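Local coordinates for uncharacterized protein TP-0789 domain-containing protein (Desulfovibrio piger ATCC 29098, PDB 4Z48) that is of unknown function but belongs to the LolA/LolB-like family and may, as in its relatives, handle lipid or lipoprotein cargo, at residues I65-P70 with T76-W81; I146-L151 with L176-D181; E199-D202 with V207-M210. All blocks are in the same frame, centred on the assembly; numbering follows the deposited sequence.

Contact 1: I65-P70 with T76-W81; sequences IVFDRP and TKYLVW
Ile65 and Tyr78 face each other as an antiparallel hydrogen-bonded pair, where the axes of the strand stretches 65-69 and 77-81 come within 4.8 Å and run antiparallel at 173°. Ile65 N donates to Tyr78 O and Tyr78 N returns a bond to Ile65 O, both 2.9 Å and both in the carbonyl plane. One step on, Val66 and Lys77 form the non-hydrogen-bonded pair, and Phe67 N reaches Thr76 O in a nearly straight bond (172° at the hydrogen). Between these rungs Lys77 CA sits 3.2 Å from Ile65 O, a CA-H...O contact. The two strands form a beta hairpin, joined by residues 70-76, within the long run of antiparallel strands of this LolA-like fold. On the side of the hairpin that carries Ile65 and Tyr78, the pair meets through its CB atoms, 4.2 Å apart. Phe67 directs CB toward the partner strand, and with CG anti to the carbonyl carbon (chi1 -72°) its ring atom CE1 comes 3.9 Å from Tyr78 CD1. Thr76 O lies at the edge of the Phe67 ring, in its plane and 3.6 Å from CD1, while Phe47 and Met115 also pack on this phenylalanine. The Tyr78 ring meets Phe114. On the other side, Val66 and Lys77 run alongside one another, the lysine's aliphatic CG 4.0 Å from Val66 CG1; its extended chain carries NZ to Ala243 O near the C terminus. Thr76 OG1 bonds back to Val73 O within the hairpin connection.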
loop_
_atom_site.group_PDB
_atom_site.type_symbol
_atom_site.label_atom_id
_atom_site.label_comp_id
_atom_site.label_asym_id
_atom_site.label_seq_id
_atom_site.Cartn_x
_atom_site.Cartn_y
_atom_site.Cartn_z
ATOM N N ILE A 65 -4.486 6.700 -9.507
ATOM C CA ILE A 65 -5.056 7.412 -8.359
ATOM C C ILE A 65 -5.410 8.807 -8.834
ATOM O O ILE A 65 -4.525 9.516 -9.294
ATOM C CB ILE A 65 -4.122 7.411 -7.116
ATOM C CG1 ILE A 65 -3.793 5.954 -6.681
ATOM C CG2 ILE A 65 -4.767 8.214 -5.960
ATOM C CD1 ILE A 65 -2.681 5.880 -5.725
ATOM N N VAL A 66 -6.705 9.179 -8.770
ATOM C CA VAL A 66 -7.177 10.486 -9.236
ATOM C C VAL A 66 -7.756 11.279 -8.054
ATOM O O VAL A 66 -8.768 10.858 -7.480
ATOM C CB VAL A 66 -8.230 10.365 -10.370
ATOM C CG1 VAL A 66 -8.587 11.751 -10.908
ATOM C CG2 VAL A 66 -7.743 9.476 -11.509
ATOM N N PHE A 67 -7.129 12.419 -7.704
ATOM C CA PHE A 67 -7.617 13.302 -6.624
ATOM C C PHE A 67 -8.690 14.245 -7.155
ATOM O O PHE A 67 -8.537 14.856 -8.233
ATOM C CB PHE A 67 -6.446 14.124 -6.009
ATOM C CG PHE A 67 -5.558 13.233 -5.179
ATOM C CD1 PHE A 67 -4.530 12.499 -5.773
ATOM C CD2 PHE A 67 -5.790 13.064 -3.826
ATOM C CE1 PHE A 67 -3.764 11.600 -5.024
ATOM C CE2 PHE A 67 -4.992 12.198 -3.066
ATOM C CZ PHE A 67 -4.005 11.450 -3.680
ATOM N N ASP A 68 -9.723 14.464 -6.364
ATOM C CA ASP A 68 -10.756 15.379 -6.851
ATOM C C ASP A 68 -10.957 16.575 -5.926
ATOM O O ASP A 68 -11.466 17.583 -6.383
ATOM C CB ASP A 68 -12.086 14.628 -7.047
ATOM C CG ASP A 68 -12.462 13.755 -5.862
ATOM O OD1 ASP A 68 -12.524 14.282 -4.743
ATOM O OD2 ASP A 68 -12.752 12.557 -6.071
ATOM N N ARG A 69 -10.651 16.426 -4.613
ATOM C CA ARG A 69 -10.868 17.469 -3.604
ATOM C C ARG A 69 -9.758 17.454 -2.547
ATOM O O ARG A 69 -9.185 16.388 -2.297
ATOM C CB ARG A 69 -12.254 17.297 -2.901
ATOM C CG ARG A 69 -13.508 17.325 -3.789
ATOM C CD ARG A 69 -13.945 18.718 -4.216
ATOM N NE ARG A 69 -14.398 19.499 -3.070
ATOM C CZ ARG A 69 -14.308 20.820 -2.970
ATOM N NH1 ARG A 69 -13.806 21.538 -3.972
ATOM N NH2 ARG A 69 -14.731 21.435 -1.879
ATOM N N PRO A 70 -9.468 18.600 -1.879
ATOM C CA PRO A 70 -10.010 19.950 -2.141
ATOM C C PRO A 70 -9.483 20.502 -3.467
ATOM O O PRO A 70 -8.699 19.840 -4.172
ATOM C CB PRO A 70 -9.527 20.780 -0.936
ATOM C CG PRO A 70 -8.249 20.103 -0.498
ATOM C CD PRO A 70 -8.410 18.622 -0.853
ATOM N N THR A 76 -4.808 16.087 -9.541
ATOM C CA THR A 76 -3.546 15.346 -9.321
ATOM C C THR A 76 -3.834 13.878 -9.638
ATOM O O THR A 76 -4.872 13.357 -9.251
ATOM C CB THR A 76 -2.990 15.517 -7.886
ATOM O OG1 THR A 76 -2.992 16.903 -7.548
ATOM C CG2 THR A 76 -1.556 14.913 -7.715
ATOM N N LYS A 77 -2.950 13.258 -10.409
ATOM C CA LYS A 77 -3.057 11.872 -10.808
ATOM C C LYS A 77 -1.719 11.156 -10.628
ATOM O O LYS A 77 -0.676 11.690 -11.002
ATOM C CB LYS A 77 -3.514 11.731 -12.264
ATOM C CG LYS A 77 -4.930 12.219 -12.569
ATOM C CD LYS A 77 -5.123 12.223 -14.068
ATOM C CE LYS A 77 -6.559 12.368 -14.472
ATOM N NZ LYS A 77 -6.754 12.046 -15.910
ATOM N N TYR A 78 -1.768 9.956 -10.060
ATOM C CA TYR A 78 -0.620 9.050 -9.923
ATOM C C TYR A 78 -0.847 7.827 -10.766
ATOM O O TYR A 78 -1.898 7.203 -10.649
ATOM C CB TYR A 78 -0.377 8.624 -8.479
ATOM C CG TYR A 78 0.207 9.706 -7.623
ATOM C CD1 TYR A 78 -0.596 10.730 -7.111
ATOM C CD2 TYR A 78 1.556 9.686 -7.263
ATOM C CE1 TYR A 78 -0.063 11.722 -6.294
ATOM C CE2 TYR A 78 2.096 10.674 -6.446
ATOM C CZ TYR A 78 1.277 11.668 -5.936
ATOM O OH TYR A 78 1.808 12.637 -5.121
ATOM N N LEU A 79 0.128 7.490 -11.633
ATOM C CA LEU A 79 0.089 6.286 -12.459
ATOM C C LEU A 79 1.165 5.326 -11.918
ATOM O O LEU A 79 2.314 5.724 -11.788
ATOM C CB LEU A 79 0.299 6.604 -13.952
ATOM C CG LEU A 79 0.298 5.413 -14.939
ATOM C CD1 LEU A 79 -0.975 4.588 -14.838
ATOM C CD2 LEU A 79 0.455 5.900 -16.364
ATOM N N VAL A 80 0.781 4.105 -11.522
ATOM C CA VAL A 80 1.747 3.161 -10.966
ATOM C C VAL A 80 1.725 1.883 -11.789
ATOM O O VAL A 80 0.649 1.334 -12.028
ATOM C CB VAL A 80 1.502 2.839 -9.459
ATOM C CG1 VAL A 80 2.626 1.964 -8.898
ATOM C CG2 VAL A 80 1.280 4.098 -8.612
ATOM N N TRP A 81 2.902 1.455 -12.259
ATOM C CA TRP A 81 3.131 0.189 -12.964
ATOM C C TRP A 81 4.014 -0.647 -12.050
ATOM O O TRP A 81 5.230 -0.419 -11.962
ATOM C CB TRP A 81 3.772 0.410 -14.336
ATOM C CG TRP A 81 2.923 1.098 -15.356
ATOM C CD1 TRP A 81 1.630 1.521 -15.222
ATOM C CD2 TRP A 81 3.339 1.486 -16.675
ATOM N NE1 TRP A 81 1.211 2.134 -16.381
ATOM C CE2 TRP A 81 2.238 2.121 -17.290
ATOM C CE3 TRP A 81 4.533 1.317 -17.411
ATOM C CZ2 TRP A 81 2.291 2.607 -18.597
ATOM C CZ3 TRP A 81 4.593 1.807 -18.706
ATOM C CH2 TRP A 81 3.481 2.445 -19.287
#

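Contact 2: I146-L151 with L176-D181; sequences IDCYIL and LRLRAD
Leu178 reaches across to Ile146 and Cys148 with its side chain alone, in a small apolar cluster between strands 146-155 and 177-184. These strands are not neighbours in the antiparallel order of this LolA-like fold: strand 163-171 runs between them, and the nearest CA pair, Cys148 and Leu178, is still 8.0 Å apart. Leu178 lies in a classic beta bulge, in which it and Arg179 both face Trp169, and the chain turns a corner there. Its CB points toward strand 146-151 and already lies 4.2 Å from Cys148 SG. From there CG extends opposite the backbone N (chi1 174°), carrying the fork of the side chain outward to the two partners. The CD2 branch drops between them, 3.6 Å from Cys148 SG and also against CB of Ile146. CD1, the other branch, meets the end methyl of Ile146. That methyl, Ile146 CD1, thus touches both methyls of the leucine, lying 3.9 Å from Leu178 CD1 and equally far from Leu178 CD2. Ile146 and Cys148 are two residues apart on their strand and both direct CB toward Leu178, whereas Asp147 between them points away and bonds through OD1 to Asn142 ND2. Strand 163-171 adds Arg171, which packs on both Ile146 and Leu178, and Val143 of strand 133-143 also touches the leucine. On either side of Leu178 in sequence, arginines take other directions: Arg177 forms a salt bridge with Asp128, and Arg179 a cation-pi contact with Trp169. At the cysteine, SG stands anti to the carbonyl carbon (chi1 -66°), beside the backbone N, where Leu178 CD2 comes up against it.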
loop_
_atom_site.group_PDB
_atom_site.type_symbol
_atom_site.label_atom_id
_atom_site.label_comp_id
_atom_site.label_asym_id
_atom_site.label_seq_id
_atom_site.Cartn_x
_atom_site.Cartn_y
_atom_site.Cartn_z
ATOM N N ILE A 146 -8.410 -10.338 18.872
ATOM C CA ILE A 146 -8.180 -10.999 17.575
ATOM C C ILE A 146 -6.906 -11.864 17.578
ATOM O O ILE A 146 -5.833 -11.345 17.873
ATOM C CB ILE A 146 -8.129 -9.944 16.418
ATOM C CG1 ILE A 146 -9.376 -9.013 16.427
ATOM C CG2 ILE A 146 -7.951 -10.611 15.043
ATOM C CD1 ILE A 146 -9.051 -7.537 16.352
ATOM N N ASP A 147 -7.018 -13.168 17.175
ATOM C CA ASP A 147 -5.850 -14.050 17.042
ATOM C C ASP A 147 -5.062 -13.719 15.791
ATOM O O ASP A 147 -5.634 -13.709 14.694
ATOM C CB ASP A 147 -6.255 -15.534 17.015
ATOM C CG ASP A 147 -6.841 -16.002 18.326
ATOM O OD1 ASP A 147 -6.264 -15.660 19.390
ATOM O OD2 ASP A 147 -7.895 -16.683 18.294
ATOM N N CYS A 148 -3.741 -13.497 15.946
ATOM C CA CYS A 148 -2.861 -13.117 14.849
ATOM C C CYS A 148 -1.615 -13.963 14.776
ATOM O O CYS A 148 -1.119 -14.389 15.800
ATOM C CB CYS A 148 -2.439 -11.649 14.984
ATOM S SG CYS A 148 -3.769 -10.442 14.809
ATOM N N TYR A 149 -1.034 -14.057 13.585
ATOM C CA TYR A 149 0.340 -14.526 13.355
ATOM C C TYR A 149 1.228 -13.272 13.479
ATOM O O TYR A 149 0.788 -12.195 13.056
ATOM C CB TYR A 149 0.506 -15.083 11.936
ATOM C CG TYR A 149 -0.316 -16.277 11.556
ATOM C CD1 TYR A 149 0.030 -17.548 11.995
ATOM C CD2 TYR A 149 -1.366 -16.163 10.645
ATOM C CE1 TYR A 149 -0.684 -18.672 11.594
ATOM C CE2 TYR A 149 -2.102 -17.282 10.249
ATOM C CZ TYR A 149 -1.741 -18.537 10.712
ATOM O OH TYR A 149 -2.440 -19.666 10.335
ATOM N N ILE A 150 2.434 -13.399 14.032
ATOM C CA ILE A 150 3.436 -12.345 14.076
ATOM C C ILE A 150 4.423 -12.708 12.953
ATOM O O ILE A 150 5.103 -13.737 13.032
ATOM C CB ILE A 150 4.123 -12.140 15.460
ATOM C CG1 ILE A 150 3.086 -11.990 16.621
ATOM C CG2 ILE A 150 5.096 -10.918 15.391
ATOM C CD1 ILE A 150 3.637 -12.414 17.988
ATOM N N LEU A 151 4.453 -11.890 11.884
ATOM C CA LEU A 151 5.291 -12.149 10.716
ATOM C C LEU A 151 6.231 -11.009 10.472
ATOM O O LEU A 151 5.773 -9.893 10.166
ATOM C CB LEU A 151 4.409 -12.350 9.443
ATOM C CG LEU A 151 5.175 -12.739 8.152
ATOM C CD1 LEU A 151 5.922 -14.071 8.327
ATOM C CD2 LEU A 151 4.223 -12.855 6.971
ATOM N N LEU A 176 -5.517 -10.961 6.495
ATOM C CA LEU A 176 -5.292 -9.533 6.322
ATOM C C LEU A 176 -4.464 -9.033 7.479
ATOM O O LEU A 176 -4.648 -9.513 8.585
ATOM C CB LEU A 176 -6.626 -8.748 6.262
ATOM C CG LEU A 176 -7.478 -8.932 5.001
ATOM C CD1 LEU A 176 -8.716 -8.039 5.075
ATOM C CD2 LEU A 176 -6.674 -8.644 3.723
ATOM N N ARG A 177 -3.624 -8.008 7.253
ATOM C CA ARG A 177 -2.877 -7.385 8.352
ATOM C C ARG A 177 -3.862 -6.676 9.284
ATOM O O ARG A 177 -4.841 -6.097 8.797
ATOM C CB ARG A 177 -1.898 -6.328 7.792
ATOM C CG ARG A 177 -0.798 -6.907 6.920
ATOM C CD ARG A 177 -0.063 -5.829 6.093
ATOM N NE ARG A 177 1.101 -6.467 5.431
ATOM C CZ ARG A 177 1.044 -7.129 4.273
ATOM N NH1 ARG A 177 -0.099 -7.213 3.601
ATOM N NH2 ARG A 177 2.130 -7.700 3.773
ATOM N N LEU A 178 -3.594 -6.713 10.593
ATOM C CA LEU A 178 -4.317 -5.977 11.607
ATOM C C LEU A 178 -3.468 -4.773 12.035
ATOM O O LEU A 178 -3.989 -3.687 12.223
ATOM C CB LEU A 178 -4.657 -6.891 12.797
ATOM C CG LEU A 178 -5.308 -6.270 14.030
ATOM C CD1 LEU A 178 -6.730 -5.861 13.756
ATOM C CD2 LEU A 178 -5.305 -7.251 15.181
ATOM N N ARG A 179 -2.154 -4.946 12.102
ATOM C CA ARG A 179 -1.227 -3.929 12.540
ATOM C C ARG A 179 0.142 -4.223 11.929
ATOM O O ARG A 179 0.451 -5.388 11.595
ATOM C CB ARG A 179 -1.189 -3.948 14.101
ATOM C CG ARG A 179 -0.030 -3.234 14.806
ATOM C CD ARG A 179 -0.182 -3.204 16.326
ATOM N NE ARG A 179 0.051 -4.516 16.950
ATOM C CZ ARG A 179 0.337 -4.706 18.238
ATOM N NH1 ARG A 179 0.441 -3.673 19.064
ATOM N NH2 ARG A 179 0.522 -5.932 18.708
ATOM N N ALA A 180 0.955 -3.181 11.755
ATOM C CA ALA A 180 2.344 -3.365 11.325
ATOM C C ALA A 180 3.224 -2.229 11.831
ATOM O O ALA A 180 2.786 -1.074 11.946
ATOM C CB ALA A 180 2.475 -3.519 9.819
ATOM N N ASP A 181 4.440 -2.594 12.226
ATOM C CA ASP A 181 5.463 -1.660 12.677
ATOM C C ASP A 181 6.550 -1.638 11.655
ATOM O O ASP A 181 7.010 -2.702 11.255
ATOM C CB ASP A 181 6.007 -2.032 14.052
ATOM C CG ASP A 181 5.055 -1.783 15.211
ATOM O OD1 ASP A 181 4.057 -1.071 15.019
ATOM O OD2 ASP A 181 5.315 -2.313 16.317
#

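Contact 3: E199-D202 with V207-M210; sequences EKID and VTQM
Thr208 OG1 donates a short hydrogen bond, 2.6 Å, to Glu199 OE2, which accepts it on its anti lone pair, the one turned away from the carboxylate's other oxygen. The two side chains cross at about a right angle, and OE2 also closes on the threonine's carbon atoms, standing 3.3 Å from Thr208 CB and 3.4 Å from Thr208 CG2. That methyl has a second neighbour: Ile201 CD1 approaches it tip to tip at 3.6 Å. Thr208 thus divides its fork, hydroxyl to the glutamate and methyl to both the glutamate and the isoleucine. Its chi1 of 65° makes this split possible, setting OG1 between the backbone N and the carbonyl carbon, within bonding distance of the carboxylate, and CG2 beside N, where Ile201 CD1 meets it. The glutamate's chain runs extended beyond CG and brings the carboxylate across to the hydroxyl. The contact spans the beta hairpin of strands 189-201 and 204-214, whose backbone ladder pairs Glu199 with Thr206 and Thr208 with Arg197, so the residues that touch here sit diagonally across it. Arg197 then supplies the next shell: its NE hydrogen-bonds to Thr208 OG1 and forms a long, weak ion pair with Glu199 OE2. Further out, Leu228 of strand 219-230 packs on Ile201, as does Thr206 from the hairpin's second strand.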
loop_
_atom_site.group_PDB
_atom_site.type_symbol
_atom_site.label_atom_id
_atom_site.label_comp_id
_atom_site.label_asym_id
_atom_site.label_seq_id
_atom_site.Cartn_x
_atom_site.Cartn_y
_atom_site.Cartn_z
ATOM N N GLU A 199 -13.529 -5.677 5.528
ATOM C CA GLU A 199 -14.877 -5.962 5.018
ATOM C C GLU A 199 -14.774 -6.979 3.917
ATOM O O GLU A 199 -13.818 -6.938 3.152
ATOM C CB GLU A 199 -15.547 -4.680 4.475
ATOM C CG GLU A 199 -16.013 -3.691 5.527
ATOM C CD GLU A 199 -16.583 -2.441 4.897
ATOM O OE1 GLU A 199 -17.767 -2.470 4.513
ATOM O OE2 GLU A 199 -15.836 -1.455 4.720
ATOM N N LYS A 200 -15.753 -7.873 3.816
ATOM C CA LYS A 200 -15.723 -8.867 2.751
ATOM C C LYS A 200 -16.485 -8.242 1.585
ATOM O O LYS A 200 -17.700 -8.026 1.676
ATOM C CB LYS A 200 -16.307 -10.202 3.217
ATOM C CG LYS A 200 -15.934 -11.366 2.351
ATOM C CD LYS A 200 -16.575 -12.607 2.976
ATOM C CE LYS A 200 -16.301 -13.870 2.227
ATOM N NZ LYS A 200 -16.867 -15.037 2.965
ATOM N N ILE A 201 -15.753 -7.844 0.535
ATOM C CA ILE A 201 -16.361 -7.171 -0.613
ATOM C C ILE A 201 -16.259 -8.070 -1.819
ATOM O O ILE A 201 -15.167 -8.449 -2.194
ATOM C CB ILE A 201 -15.727 -5.780 -0.875
ATOM C CG1 ILE A 201 -15.981 -4.802 0.299
ATOM C CG2 ILE A 201 -16.230 -5.197 -2.201
ATOM C CD1 ILE A 201 -14.781 -3.950 0.609
ATOM N N ASP A 202 -17.408 -8.402 -2.435
ATOM C CA ASP A 202 -17.492 -9.328 -3.584
ATOM C C ASP A 202 -16.681 -10.611 -3.323
ATOM O O ASP A 202 -15.961 -11.090 -4.204
ATOM C CB ASP A 202 -17.051 -8.629 -4.900
ATOM C CG ASP A 202 -17.797 -7.337 -5.199
ATOM O OD1 ASP A 202 -19.019 -7.280 -4.941
ATOM O OD2 ASP A 202 -17.153 -6.372 -5.676
ATOM N N VAL A 207 -9.064 -4.536 3.381
ATOM C CA VAL A 207 -8.842 -3.468 4.375
ATOM C C VAL A 207 -9.564 -2.263 3.823
ATOM O O VAL A 207 -9.354 -1.933 2.649
ATOM C CB VAL A 207 -7.325 -3.194 4.661
ATOM C CG1 VAL A 207 -7.134 -1.878 5.417
ATOM C CG2 VAL A 207 -6.686 -4.365 5.447
ATOM N N THR A 208 -10.424 -1.599 4.633
ATOM C CA THR A 208 -11.171 -0.444 4.140
ATOM C C THR A 208 -11.012 0.747 5.049
ATOM O O THR A 208 -11.649 1.770 4.834
ATOM C CB THR A 208 -12.682 -0.772 3.941
ATOM O OG1 THR A 208 -13.292 -1.074 5.189
ATOM C CG2 THR A 208 -12.935 -1.867 2.928
ATOM N N GLN A 209 -10.135 0.643 6.050
ATOM C CA GLN A 209 -9.831 1.780 6.896
ATOM C C GLN A 209 -8.432 1.567 7.465
ATOM O O GLN A 209 -8.060 0.447 7.809
ATOM C CB GLN A 209 -10.884 1.995 7.980
ATOM C CG GLN A 209 -10.665 3.289 8.770
ATOM C CD GLN A 209 -11.551 3.327 9.988
ATOM O OE1 GLN A 209 -11.282 2.665 11.002
ATOM N NE2 GLN A 209 -12.595 4.142 9.941
HETATM N N MSE A 210 -7.652 2.637 7.497
HETATM C CA MSE A 210 -6.284 2.596 7.986
HETATM C C MSE A 210 -5.907 3.831 8.769
HETATM O O MSE A 210 -6.297 4.942 8.404
HETATM C CB MSE A 210 -5.345 2.509 6.795
HETATM C CG MSE A 210 -5.075 1.128 6.274
HETATM SE SE MSE A 210 -3.535 1.422 5.144
HETATM C CE MSE A 210 -2.184 1.139 6.477
#

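From the N terminus, contact 1 comes first and closes the short connection of the hairpin 60-69/77-82. Contact 2 opens afterwards, at strand 146-155, and closes a longer excursion through strand 163-171 at residues 176-181. Contact 3 follows, closing the tight turn between strands 189-201 and 204-214. The three lie in series, none nested or crossed. Contacts 1 and 2 sit on opposite sides of the chain's centre, their centres about 29 Å apart. Contacts 2 and 3 do touch: Leu176 CD1 packs 3.9 Å from Val207 N, and strands 177-184 and 189-201 are neighbours in the antiparallel order.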